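Local coordinates for protein putative cytochrome P450 154A1 (Streptomyces coelicolor, PDB 1ODO) that belongs to the cytochrome P450 superfamily, a largely helical fold that holds a haem and here also carries bound 4-phenyl-1H-imidazole, at residues Val118-Ala130 with Met362-Phe375. Residues are numbered along the deposited sequence; the frame is centred on the assembly and turned at random.
Sequences VEAMVTGLVDRLA and MEVTLALESLFGRF
Val-118 to Ala-130 and Met-362 to Phe-375 run side by side in broadly the same direction, a roughly parallel helix pair within the helical part of the cytochrome P450 fold, their short-segment axes 9.6 Å apart at closest approach and crossing at -38°. Val-118, Val-122 and Val-126, beta-branched and compact, form an apolar ridge along one helix. Leu-366 packs against the start of segment 118-130: CD1 lies 3.7 Å from CG1 of Val-118 and also meets the aliphatic CG of Glu-119. Small Ser-370 suits the close middle, where its CB lies 3.4 Å from Val-122 CG1, tighter than usual van der Waals contact. Beyond it, the Phe-375 ring continues the apolar seam, its CE1 3.8 Å from Val-126 CG1 and its edge turned to Ala-130 N. Leu-125 and Leu-371 both pack on Leu-144 of helix 140-145, while Glu-363 touches the haem. Arg-374 closes the rim as a knob among Thr-123, Val-126, Asp-127 and Ala-130. Bends at chi2 (74°) and chi3 (65°) turn its chain so that Val-126 CG1 lies over the centre of one guanidinium face. Its end-on grip is a salt bridge in which NH1 and NH2 each stand 2.7 Å from the same Asp-127 oxygen, OD1, with NH1 on the anti lone pair.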
loop_
_atom_site.group_PDB
_atom_site.type_symbol
_atom_site.label_atom_id
_atom_site.label_comp_id
_atom_site.label_asym_id
_atom_site.label_seq_id
_atom_site.Cartn_x
_atom_site.Cartn_y
_atom_site.Cartn_z
ATOM N N VAL A 118 12.289 15.187 -4.889
ATOM C CA VAL A 118 11.267 14.369 -5.534
ATOM C C VAL A 118 10.855 14.975 -6.877
ATOM O O VAL A 118 10.688 14.257 -7.861
ATOM C CB VAL A 118 10.031 14.197 -4.619
ATOM C CG1 VAL A 118 8.965 13.347 -5.320
ATOM C CG2 VAL A 118 10.455 13.530 -3.313
ATOM N N GLU A 119 10.698 16.295 -6.927
ATOM C CA GLU A 119 10.314 16.940 -8.174
ATOM C C GLU A 119 11.362 16.646 -9.244
ATOM O O GLU A 119 11.024 16.391 -10.398
ATOM C CB GLU A 119 10.184 18.458 -7.993
ATOM C CG GLU A 119 9.050 18.879 -7.080
ATOM C CD GLU A 119 8.673 20.341 -7.255
ATOM O OE1 GLU A 119 8.265 20.715 -8.377
ATOM O OE2 GLU A 119 8.782 21.111 -6.275
ATOM N N ALA A 120 12.633 16.685 -8.849
ATOM C CA ALA A 120 13.732 16.421 -9.773
ATOM C C ALA A 120 13.622 15.001 -10.317
ATOM O O ALA A 120 13.796 14.771 -11.515
ATOM C CB ALA A 120 15.073 16.620 -9.064
ATOM N N MET A 121 13.337 14.048 -9.434
ATOM C CA MET A 121 13.203 12.652 -9.843
ATOM C C MET A 121 12.047 12.511 -10.828
ATOM O O MET A 121 12.152 11.802 -11.834
ATOM C CB MET A 121 12.944 11.763 -8.625
ATOM C CG MET A 121 14.124 11.642 -7.682
ATOM S SD MET A 121 13.670 10.790 -6.152
ATOM C CE MET A 121 14.749 11.587 -4.967
ATOM N N VAL A 122 10.939 13.183 -10.530
ATOM C CA VAL A 122 9.770 13.128 -11.397
ATOM C C VAL A 122 10.092 13.720 -12.771
ATOM O O VAL A 122 9.768 13.133 -13.802
ATOM C CB VAL A 122 8.577 13.898 -10.780
ATOM C CG1 VAL A 122 7.449 14.002 -11.792
ATOM C CG2 VAL A 122 8.078 13.166 -9.524
ATOM N N THR A 123 10.739 14.880 -12.780
ATOM C CA THR A 123 11.092 15.528 -14.038
ATOM C C THR A 123 12.016 14.634 -14.860
ATOM O O THR A 123 11.865 14.527 -16.074
ATOM C CB THR A 123 11.783 16.884 -13.790
ATOM O OG1 THR A 123 10.934 17.703 -12.978
ATOM C CG2 THR A 123 12.049 17.600 -15.109
ATOM N N GLY A 124 12.965 13.986 -14.189
ATOM C CA GLY A 124 13.891 13.110 -14.884
ATOM C C GLY A 124 13.182 11.967 -15.587
ATOM O O GLY A 124 13.470 11.657 -16.744
ATOM N N LEU A 125 12.252 11.330 -14.885
ATOM C CA LEU A 125 11.506 10.219 -15.458
ATOM C C LEU A 125 10.581 10.684 -16.580
ATOM O O LEU A 125 10.389 9.977 -17.568
ATOM C CB LEU A 125 10.703 9.512 -14.364
ATOM C CG LEU A 125 11.553 8.695 -13.384
ATOM C CD1 LEU A 125 10.696 8.243 -12.209
ATOM C CD2 LEU A 125 12.160 7.493 -14.107
ATOM N N VAL A 126 10.002 11.871 -16.431
ATOM C CA VAL A 126 9.112 12.379 -17.465
ATOM C C VAL A 126 9.937 12.792 -18.685
ATOM O O VAL A 126 9.521 12.568 -19.820
ATOM C CB VAL A 126 8.263 13.563 -16.948
ATOM C CG1 VAL A 126 7.412 14.137 -18.079
ATOM C CG2 VAL A 126 7.359 13.080 -15.819
ATOM N N ASP A 127 11.112 13.378 -18.454
ATOM C CA ASP A 127 11.969 13.796 -19.562
ATOM C C ASP A 127 12.317 12.565 -20.393
ATOM O O ASP A 127 12.319 12.612 -21.625
ATOM C CB ASP A 127 13.272 14.425 -19.059
ATOM C CG ASP A 127 13.078 15.817 -18.505
ATOM O OD1 ASP A 127 12.106 16.491 -18.900
ATOM O OD2 ASP A 127 13.915 16.242 -17.684
ATOM N N ARG A 128 12.618 11.462 -19.708
ATOM C CA ARG A 128 12.968 10.213 -20.375
ATOM C C ARG A 128 11.836 9.756 -21.282
ATOM O O ARG A 128 12.071 9.270 -22.386
ATOM C CB ARG A 128 13.265 9.124 -19.348
ATOM C CG ARG A 128 14.644 9.202 -18.723
ATOM C CD ARG A 128 14.739 8.242 -17.550
ATOM N NE ARG A 128 14.038 6.987 -17.822
ATOM C CZ ARG A 128 13.893 6.004 -16.938
ATOM N NH1 ARG A 128 14.403 6.127 -15.719
ATOM N NH2 ARG A 128 13.236 4.900 -17.270
ATOM N N LEU A 129 10.606 9.904 -20.804
ATOM C CA LEU A 129 9.440 9.507 -21.579
ATOM C C LEU A 129 9.405 10.307 -22.873
ATOM O O LEU A 129 9.068 9.785 -23.932
ATOM C CB LEU A 129 8.156 9.780 -20.790
ATOM C CG LEU A 129 7.890 8.940 -19.541
ATOM C CD1 LEU A 129 6.654 9.466 -18.823
ATOM C CD2 LEU A 129 7.699 7.486 -19.934
ATOM N N ALA A 130 9.757 11.584 -22.766
ATOM C CA ALA A 130 9.772 12.486 -23.914
ATOM C C ALA A 130 10.791 12.096 -24.978
ATOM O O ALA A 130 10.690 12.534 -26.123
ATOM C CB ALA A 130 10.032 13.910 -23.445
ATOM N N MET A 362 2.512 13.181 -1.959
ATOM C CA MET A 362 3.343 14.111 -2.715
ATOM C C MET A 362 3.846 13.479 -4.010
ATOM O O MET A 362 3.802 14.104 -5.068
ATOM C CB MET A 362 4.532 14.588 -1.876
ATOM C CG MET A 362 5.329 15.694 -2.559
ATOM S SD MET A 362 6.585 16.423 -1.493
ATOM C CE MET A 362 7.769 15.106 -1.487
ATOM N N GLU A 363 4.318 12.238 -3.927
ATOM C CA GLU A 363 4.822 11.534 -5.100
ATOM C C GLU A 363 3.794 11.481 -6.221
ATOM O O GLU A 363 4.096 11.801 -7.369
ATOM C CB GLU A 363 5.224 10.098 -4.741
ATOM C CG GLU A 363 6.543 9.975 -3.989
ATOM C CD GLU A 363 6.944 8.528 -3.754
ATOM O OE1 GLU A 363 6.788 7.709 -4.684
ATOM O OE2 GLU A 363 7.429 8.212 -2.648
ATOM N N VAL A 364 2.575 11.076 -5.885
ATOM C CA VAL A 364 1.518 10.979 -6.883
ATOM C C VAL A 364 1.067 12.324 -7.439
ATOM O O VAL A 364 0.895 12.467 -8.649
ATOM C CB VAL A 364 0.291 10.233 -6.324
ATOM C CG1 VAL A 364 -0.739 10.034 -7.423
ATOM C CG2 VAL A 364 0.719 8.888 -5.748
ATOM N N THR A 365 0.872 13.310 -6.573
ATOM C CA THR A 365 0.436 14.616 -7.053
ATOM C C THR A 365 1.483 15.211 -7.999
ATOM O O THR A 365 1.141 15.733 -9.060
ATOM C CB THR A 365 0.151 15.596 -5.883
ATOM O OG1 THR A 365 1.341 15.806 -5.119
ATOM C CG2 THR A 365 -0.935 15.028 -4.972
ATOM N N LEU A 366 2.756 15.107 -7.628
ATOM C CA LEU A 366 3.833 15.635 -8.462
ATOM C C LEU A 366 3.913 14.890 -9.794
ATOM O O LEU A 366 4.068 15.503 -10.856
ATOM C CB LEU A 366 5.176 15.524 -7.736
ATOM C CG LEU A 366 5.447 16.559 -6.640
ATOM C CD1 LEU A 366 6.787 16.271 -5.993
ATOM C CD2 LEU A 366 5.442 17.962 -7.246
ATOM N N ALA A 367 3.805 13.566 -9.737
ATOM C CA ALA A 367 3.867 12.755 -10.944
ATOM C C ALA A 367 2.748 13.144 -11.908
ATOM O O ALA A 367 2.987 13.336 -13.099
ATOM C CB ALA A 367 3.769 11.275 -10.588
ATOM N N LEU A 368 1.529 13.278 -11.394
ATOM C CA LEU A 368 0.399 13.648 -12.243
ATOM C C LEU A 368 0.599 14.997 -12.919
ATOM O O LEU A 368 0.415 15.123 -14.128
ATOM C CB LEU A 368 -0.898 13.685 -11.434
ATOM C CG LEU A 368 -1.417 12.347 -10.904
ATOM C CD1 LEU A 368 -2.699 12.587 -10.118
ATOM C CD2 LEU A 368 -1.669 11.390 -12.062
ATOM N N GLU A 369 0.971 15.996 -12.128
ATOM C CA GLU A 369 1.196 17.345 -12.633
ATOM C C GLU A 369 2.226 17.369 -13.753
ATOM O O GLU A 369 1.996 17.961 -14.809
ATOM C CB GLU A 369 1.651 18.259 -11.492
ATOM C CG GLU A 369 2.000 19.671 -11.928
ATOM C CD GLU A 369 2.317 20.581 -10.759
ATOM O OE1 GLU A 369 3.180 20.219 -9.932
ATOM O OE2 GLU A 369 1.703 21.663 -10.670
ATOM N N SER A 370 3.357 16.712 -13.522
ATOM C CA SER A 370 4.430 16.657 -14.507
ATOM C C SER A 370 4.034 15.887 -15.765
ATOM O O SER A 370 4.257 16.354 -16.881
ATOM C CB SER A 370 5.672 16.021 -13.873
ATOM O OG SER A 370 6.755 15.967 -14.787
ATOM N N LEU A 371 3.435 14.714 -15.581
ATOM C CA LEU A 371 3.012 13.879 -16.698
ATOM C C LEU A 371 2.002 14.549 -17.630
ATOM O O LEU A 371 2.230 14.648 -18.839
ATOM C CB LEU A 371 2.419 12.570 -16.172
ATOM C CG LEU A 371 1.937 11.580 -17.235
ATOM C CD1 LEU A 371 3.126 11.078 -18.040
ATOM C CD2 LEU A 371 1.223 10.414 -16.567
ATOM N N PHE A 372 0.883 15.003 -17.080
ATOM C CA PHE A 372 -0.127 15.651 -17.908
ATOM C C PHE A 372 0.293 17.045 -18.351
ATOM O O PHE A 372 -0.250 17.592 -19.311
ATOM C CB PHE A 372 -1.472 15.697 -17.178
ATOM C CG PHE A 372 -2.151 14.365 -17.105
ATOM C CD1 PHE A 372 -1.890 13.489 -16.053
ATOM C CD2 PHE A 372 -3.006 13.956 -18.123
ATOM C CE1 PHE A 372 -2.472 12.216 -16.021
ATOM C CE2 PHE A 372 -3.593 12.690 -18.101
ATOM C CZ PHE A 372 -3.325 11.817 -17.047
ATOM N N GLY A 373 1.268 17.616 -17.655
ATOM C CA GLY A 373 1.738 18.940 -18.013
ATOM C C GLY A 373 2.616 18.834 -19.250
ATOM O O GLY A 373 2.581 19.699 -20.127
ATOM N N ARG A 374 3.391 17.755 -19.327
ATOM C CA ARG A 374 4.287 17.522 -20.454
ATOM C C ARG A 374 3.568 16.909 -21.653
ATOM O O ARG A 374 3.873 17.234 -22.801
ATOM C CB ARG A 374 5.434 16.596 -20.037
ATOM C CG ARG A 374 6.590 16.555 -21.029
ATOM C CD ARG A 374 7.399 17.842 -20.954
ATOM N NE ARG A 374 8.057 17.973 -19.656
ATOM C CZ ARG A 374 9.178 17.342 -19.316
ATOM N NH1 ARG A 374 9.781 16.537 -20.181
ATOM N NH2 ARG A 374 9.686 17.500 -18.101
ATOM N N PHE A 375 2.622 16.013 -21.388
ATOM C CA PHE A 375 1.877 15.365 -22.463
ATOM C C PHE A 375 0.375 15.588 -22.324
ATOM O O PHE A 375 -0.349 14.719 -21.838
ATOM C CB PHE A 375 2.160 13.858 -22.478
ATOM C CG PHE A 375 3.621 13.513 -22.442
ATOM C CD1 PHE A 375 4.234 13.154 -21.246
ATOM C CD2 PHE A 375 4.387 13.557 -23.602
ATOM C CE1 PHE A 375 5.593 12.841 -21.206
ATOM C CE2 PHE A 375 5.744 13.249 -23.575
ATOM C CZ PHE A 375 6.349 12.889 -22.372
#